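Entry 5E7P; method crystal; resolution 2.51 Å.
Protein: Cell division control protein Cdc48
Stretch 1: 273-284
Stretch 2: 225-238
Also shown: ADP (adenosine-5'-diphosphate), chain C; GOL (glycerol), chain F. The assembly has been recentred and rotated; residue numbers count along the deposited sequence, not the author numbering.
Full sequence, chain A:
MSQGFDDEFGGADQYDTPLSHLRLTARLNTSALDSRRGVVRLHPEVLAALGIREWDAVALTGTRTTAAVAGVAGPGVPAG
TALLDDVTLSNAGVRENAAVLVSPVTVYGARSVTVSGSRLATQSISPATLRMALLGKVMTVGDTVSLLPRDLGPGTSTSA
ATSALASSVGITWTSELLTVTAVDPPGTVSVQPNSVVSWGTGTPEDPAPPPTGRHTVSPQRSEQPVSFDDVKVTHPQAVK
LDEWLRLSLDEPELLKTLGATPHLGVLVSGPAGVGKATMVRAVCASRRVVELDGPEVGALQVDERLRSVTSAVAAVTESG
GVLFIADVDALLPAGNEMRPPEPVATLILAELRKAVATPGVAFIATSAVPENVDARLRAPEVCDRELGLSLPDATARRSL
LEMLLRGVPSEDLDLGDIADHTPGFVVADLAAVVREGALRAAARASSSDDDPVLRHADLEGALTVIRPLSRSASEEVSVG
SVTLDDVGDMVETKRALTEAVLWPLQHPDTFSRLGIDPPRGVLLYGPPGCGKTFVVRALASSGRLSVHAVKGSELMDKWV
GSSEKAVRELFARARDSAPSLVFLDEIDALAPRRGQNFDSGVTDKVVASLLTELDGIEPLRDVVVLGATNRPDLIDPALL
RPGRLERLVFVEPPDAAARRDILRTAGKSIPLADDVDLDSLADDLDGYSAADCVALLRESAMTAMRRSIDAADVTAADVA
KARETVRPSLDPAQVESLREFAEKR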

# COMPACT_ATOMS: atom_id res chain seq x y z
N GLY A 273 2.98 5.31 -4.39
CA GLY A 273 2.67 6.73 -4.42
C GLY A 273 3.32 7.50 -3.29
O GLY A 273 2.95 8.65 -3.03
N VAL A 274 4.28 6.89 -2.62
CA VAL A 274 4.97 7.55 -1.52
C VAL A 274 5.92 8.63 -2.06
O VAL A 274 6.28 9.57 -1.34
CB VAL A 274 5.74 6.56 -0.63
CG1 VAL A 274 7.06 6.17 -1.28
CG2 VAL A 274 5.97 7.15 0.75
N GLY A 275 6.30 8.51 -3.33
CA GLY A 275 7.15 9.50 -3.97
C GLY A 275 8.52 8.98 -4.36
O GLY A 275 9.50 9.72 -4.33
N LYS A 276 8.59 7.71 -4.75
CA LYS A 276 9.86 7.10 -5.14
C LYS A 276 10.42 7.67 -6.44
O LYS A 276 11.60 8.00 -6.52
CB LYS A 276 9.71 5.58 -5.24
CG LYS A 276 9.31 4.91 -3.95
CD LYS A 276 9.20 3.40 -4.14
CE LYS A 276 8.13 3.05 -5.15
NZ LYS A 276 6.77 3.44 -4.67
N ALA A 277 9.58 7.77 -7.46
CA ALA A 277 10.02 8.26 -8.76
C ALA A 277 10.35 9.74 -8.71
O ALA A 277 11.32 10.20 -9.32
CB ALA A 277 8.96 7.98 -9.83
N THR A 278 9.54 10.50 -7.98
CA THR A 278 9.78 11.93 -7.81
C THR A 278 11.11 12.20 -7.11
O THR A 278 11.83 13.13 -7.46
CB THR A 278 8.63 12.59 -7.02
OG1 THR A 278 7.41 12.46 -7.76
CG2 THR A 278 8.91 14.06 -6.77
N MET A 279 11.44 11.36 -6.12
CA MET A 279 12.71 11.48 -5.42
C MET A 279 13.89 11.28 -6.37
O MET A 279 14.87 12.01 -6.32
CB MET A 279 12.80 10.48 -4.27
CG MET A 279 14.15 10.48 -3.57
SD MET A 279 14.36 9.21 -2.32
CE MET A 279 14.59 7.76 -3.33
N VAL A 280 13.77 10.28 -7.24
CA VAL A 280 14.84 9.94 -8.18
C VAL A 280 15.09 11.08 -9.17
O VAL A 280 16.24 11.44 -9.44
CB VAL A 280 14.55 8.63 -8.93
CG1 VAL A 280 15.67 8.32 -9.92
CG2 VAL A 280 14.38 7.48 -7.95
N ARG A 281 14.01 11.64 -9.70
CA ARG A 281 14.13 12.76 -10.63
C ARG A 281 14.74 13.98 -9.95
O ARG A 281 15.55 14.70 -10.54
CB ARG A 281 12.76 13.11 -11.22
CG ARG A 281 12.07 11.93 -11.89
CD ARG A 281 10.84 12.36 -12.67
NE ARG A 281 10.16 11.21 -13.25
CZ ARG A 281 9.11 10.60 -12.70
NH1 ARG A 281 8.60 11.05 -11.56
NH2 ARG A 281 8.56 9.55 -13.31
N ALA A 282 14.36 14.21 -8.70
CA ALA A 282 14.88 15.34 -7.93
C ALA A 282 16.37 15.18 -7.64
O ALA A 282 17.14 16.14 -7.77
CB ALA A 282 14.10 15.50 -6.64
N VAL A 283 16.77 13.98 -7.25
CA VAL A 283 18.16 13.70 -6.93
C VAL A 283 19.05 13.78 -8.17
O VAL A 283 20.19 14.24 -8.11
CB VAL A 283 18.31 12.32 -6.24
CG1 VAL A 283 19.77 11.88 -6.18
CG2 VAL A 283 17.72 12.37 -4.84
N CYS A 284 18.51 13.37 -9.31
CA CYS A 284 19.27 13.35 -10.56
C CYS A 284 19.08 14.63 -11.37
O CYS A 284 19.39 14.66 -12.56
CB CYS A 284 18.84 12.16 -11.42
SG CYS A 284 19.10 10.54 -10.66
PB ADP C . 5.93 6.37 -6.38
O1B ADP C . 4.81 5.40 -6.65
O2B ADP C . 6.92 6.50 -7.50
O3B ADP C . 6.56 6.24 -5.02
PA ADP C . 5.59 9.02 -7.29
O1A ADP C . 5.08 8.73 -8.68
O2A ADP C . 7.05 9.33 -7.09
O3A ADP C . 5.15 7.78 -6.37
O5' ADP C . 4.69 10.20 -6.70
C5' ADP C . 3.35 9.91 -6.32
C4' ADP C . 2.47 10.98 -6.93
O4' ADP C . 2.50 12.14 -6.09
C3' ADP C . 2.99 11.39 -8.30
O3' ADP C . 1.93 11.31 -9.26
C2' ADP C . 3.46 12.82 -8.16
O2' ADP C . 2.95 13.61 -9.23
C1' ADP C . 2.90 13.29 -6.83
N9 ADP C . 3.91 14.03 -6.03
C8 ADP C . 4.95 13.48 -5.38
N7 ADP C . 5.67 14.44 -4.74
C5 ADP C . 5.08 15.62 -4.99
C6 ADP C . 5.32 17.04 -4.62
N6 ADP C . 6.37 17.40 -3.84
N1 ADP C . 4.47 17.97 -5.10
C2 ADP C . 3.42 17.64 -5.88
N3 ADP C . 3.14 16.38 -6.24
C4 ADP C . 3.92 15.34 -5.84
C1 GOL F . 9.26 12.82 -3.24
O1 GOL F . 9.93 11.86 -2.44
C2 GOL F . 8.06 13.38 -2.49
O2 GOL F . 6.87 12.88 -3.04
C3 GOL F . 8.05 14.90 -2.60
O3 GOL F . 8.38 15.47 -1.36
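Stretch 2 (225-238) PVSFDDVKVTHPQA

Stretch 2 lies on stretch 1 as a short helix, 228 to about 232, running roughly against helix 276-283: the N-to-C directions differ by 140° (signed crossing angle -140°), and the axes approach to 8.9 Å. A loop then carries the chain to a second helix around Ala238. No hydrogen bond joins the stretches directly; the contact is largely apolar packing, with Met279 CA nearest Val231 CA and Ala282 CA nearest Phe228 CA.

The walk begins in the phosphate loop. Gly273 N donates to ADP O1B at 2.9 Å and makes no contact with stretch 2. Val274 O meets the edge of the His235 ring, 3.0 Å from His235 CE1. Gly275, at the N-cap position, has a backbone that by itself calls for glycine; its N donates to ADP O3B at 2.8 Å. A glycerol links this turn to the loop of stretch 2: GOL O1 donates to Gly275 O at 2.9 Å and shares a hydrogen bond of 2.5 Å with His235 ND1.

Once the helix starts, the CA-to-CB bonds sort its residues: Thr278, Met279 and Ala282 point toward stretch 2, Lys276 and Val280 away. Lys276 N donates to ADP O3B at 2.5 Å. Thr278 N donates to ADP O2A at 2.9 Å, while Thr278 CG2 packs 3.7 Å from Val226 CB. One residue on, Met279, t at chi1 and chi2 and p at chi3, places CG 3.5 Å from Val231 CG1 and SD 3.7 Å from Ala238 CB, spanning both helices of stretch 2.

At Ala282 the backbones come closest, CA to Phe228 CA 4.8 Å; its small CB sits 3.4 Å from Val226 O and 3.6 Å from Val231 CG2. A water adds weak bonds to Ala282 O and Phe228 N. Val283 finishes the contact, its CG2 3.8 Å from Phe228 CD1 and 4.0 Å from Ala238 CB.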

# COMPACT_ATOMS: atom_id res chain seq x y z
N PRO A 225 9.80 19.81 -11.35
CA PRO A 225 8.60 20.18 -10.59
C PRO A 225 8.85 20.13 -9.08
O PRO A 225 8.34 20.98 -8.35
CB PRO A 225 7.59 19.10 -11.00
CG PRO A 225 8.42 17.95 -11.48
CD PRO A 225 9.62 18.58 -12.12
N VAL A 226 9.62 19.15 -8.63
CA VAL A 226 9.94 19.00 -7.22
C VAL A 226 11.45 18.99 -6.99
O VAL A 226 12.16 18.16 -7.56
CB VAL A 226 9.33 17.71 -6.64
CG1 VAL A 226 9.54 17.66 -5.13
CG2 VAL A 226 7.85 17.63 -6.97
N SER A 227 11.93 19.91 -6.16
CA SER A 227 13.36 20.07 -5.93
C SER A 227 13.93 18.99 -5.02
O SER A 227 13.18 18.24 -4.38
CB SER A 227 13.66 21.44 -5.33
OG SER A 227 13.22 21.50 -3.98
N PHE A 228 15.26 18.92 -4.95
CA PHE A 228 15.94 17.97 -4.08
C PHE A 228 15.75 18.34 -2.61
O PHE A 228 15.63 17.46 -1.75
CB PHE A 228 17.43 17.91 -4.43
CG PHE A 228 18.26 17.13 -3.45
CD1 PHE A 228 17.94 15.82 -3.15
CD2 PHE A 228 19.37 17.70 -2.86
CE1 PHE A 228 18.71 15.09 -2.25
CE2 PHE A 228 20.15 16.98 -1.96
CZ PHE A 228 19.81 15.67 -1.66
N ASP A 229 15.72 19.63 -2.32
CA ASP A 229 15.49 20.11 -0.96
C ASP A 229 14.09 19.73 -0.48
O ASP A 229 13.91 19.33 0.67
CB ASP A 229 15.69 21.63 -0.87
CG ASP A 229 17.16 22.04 -0.97
OD1 ASP A 229 18.04 21.22 -0.63
OD2 ASP A 229 17.43 23.19 -1.38
N ASP A 230 13.11 19.85 -1.37
CA ASP A 230 11.73 19.50 -1.05
C ASP A 230 11.58 18.01 -0.74
O ASP A 230 10.81 17.62 0.13
CB ASP A 230 10.81 19.86 -2.22
CG ASP A 230 10.49 21.34 -2.29
OD1 ASP A 230 10.29 21.94 -1.21
OD2 ASP A 230 10.45 21.89 -3.41
N VAL A 231 12.34 17.19 -1.44
CA VAL A 231 12.23 15.75 -1.31
C VAL A 231 12.80 15.23 0.01
O VAL A 231 12.20 14.36 0.65
CB VAL A 231 12.91 15.04 -2.50
CG1 VAL A 231 13.27 13.61 -2.15
CG2 VAL A 231 12.01 15.10 -3.72
N LYS A 232 13.94 15.77 0.42
CA LYS A 232 14.67 15.21 1.56
C LYS A 232 14.11 15.59 2.93
O LYS A 232 14.59 15.09 3.95
CB LYS A 232 16.17 15.54 1.46
CG LYS A 232 16.53 17.00 1.69
CD LYS A 232 17.92 17.29 1.12
CE LYS A 232 18.52 18.56 1.70
NZ LYS A 232 19.14 18.34 3.04
N VAL A 233 13.10 16.45 2.96
CA VAL A 233 12.49 16.83 4.24
C VAL A 233 11.56 15.74 4.78
O VAL A 233 11.36 15.64 5.99
CB VAL A 233 11.75 18.19 4.17
CG1 VAL A 233 12.70 19.29 3.72
CG2 VAL A 233 10.54 18.11 3.26
N THR A 234 11.00 14.92 3.89
CA THR A 234 10.19 13.78 4.32
C THR A 234 10.82 12.46 3.89
O THR A 234 10.40 11.40 4.33
CB THR A 234 8.75 13.86 3.79
OG1 THR A 234 8.74 13.60 2.38
CG2 THR A 234 8.14 15.23 4.08
N HIS A 235 11.81 12.54 3.01
CA HIS A 235 12.53 11.35 2.56
C HIS A 235 14.03 11.51 2.75
O HIS A 235 14.75 11.88 1.82
CB HIS A 235 12.19 11.03 1.11
CG HIS A 235 10.81 10.49 0.91
ND1 HIS A 235 9.95 10.99 -0.05
CD2 HIS A 235 10.13 9.51 1.55
CE1 HIS A 235 8.81 10.33 0.01
NE2 HIS A 235 8.89 9.43 0.97
N PRO A 236 14.52 11.20 3.97
CA PRO A 236 15.93 11.34 4.35
C PRO A 236 16.82 10.40 3.54
O PRO A 236 18.04 10.60 3.48
CB PRO A 236 15.94 10.93 5.83
CG PRO A 236 14.52 11.02 6.27
CD PRO A 236 13.70 10.68 5.07
N GLN A 237 16.22 9.38 2.93
CA GLN A 237 16.96 8.42 2.13
C GLN A 237 17.50 9.05 0.84
O GLN A 237 18.40 8.52 0.21
CB GLN A 237 16.09 7.21 1.79
CG GLN A 237 15.79 6.29 2.98
CD GLN A 237 14.62 6.75 3.83
OE1 GLN A 237 14.00 7.78 3.56
NE2 GLN A 237 14.30 5.97 4.85
N ALA A 238 16.93 10.20 0.47
CA ALA A 238 17.37 10.92 -0.72
C ALA A 238 18.79 11.44 -0.56
O ALA A 238 19.53 11.57 -1.53
CB ALA A 238 16.41 12.05 -1.04
O HOH W 1 16.27 19.40 -7.76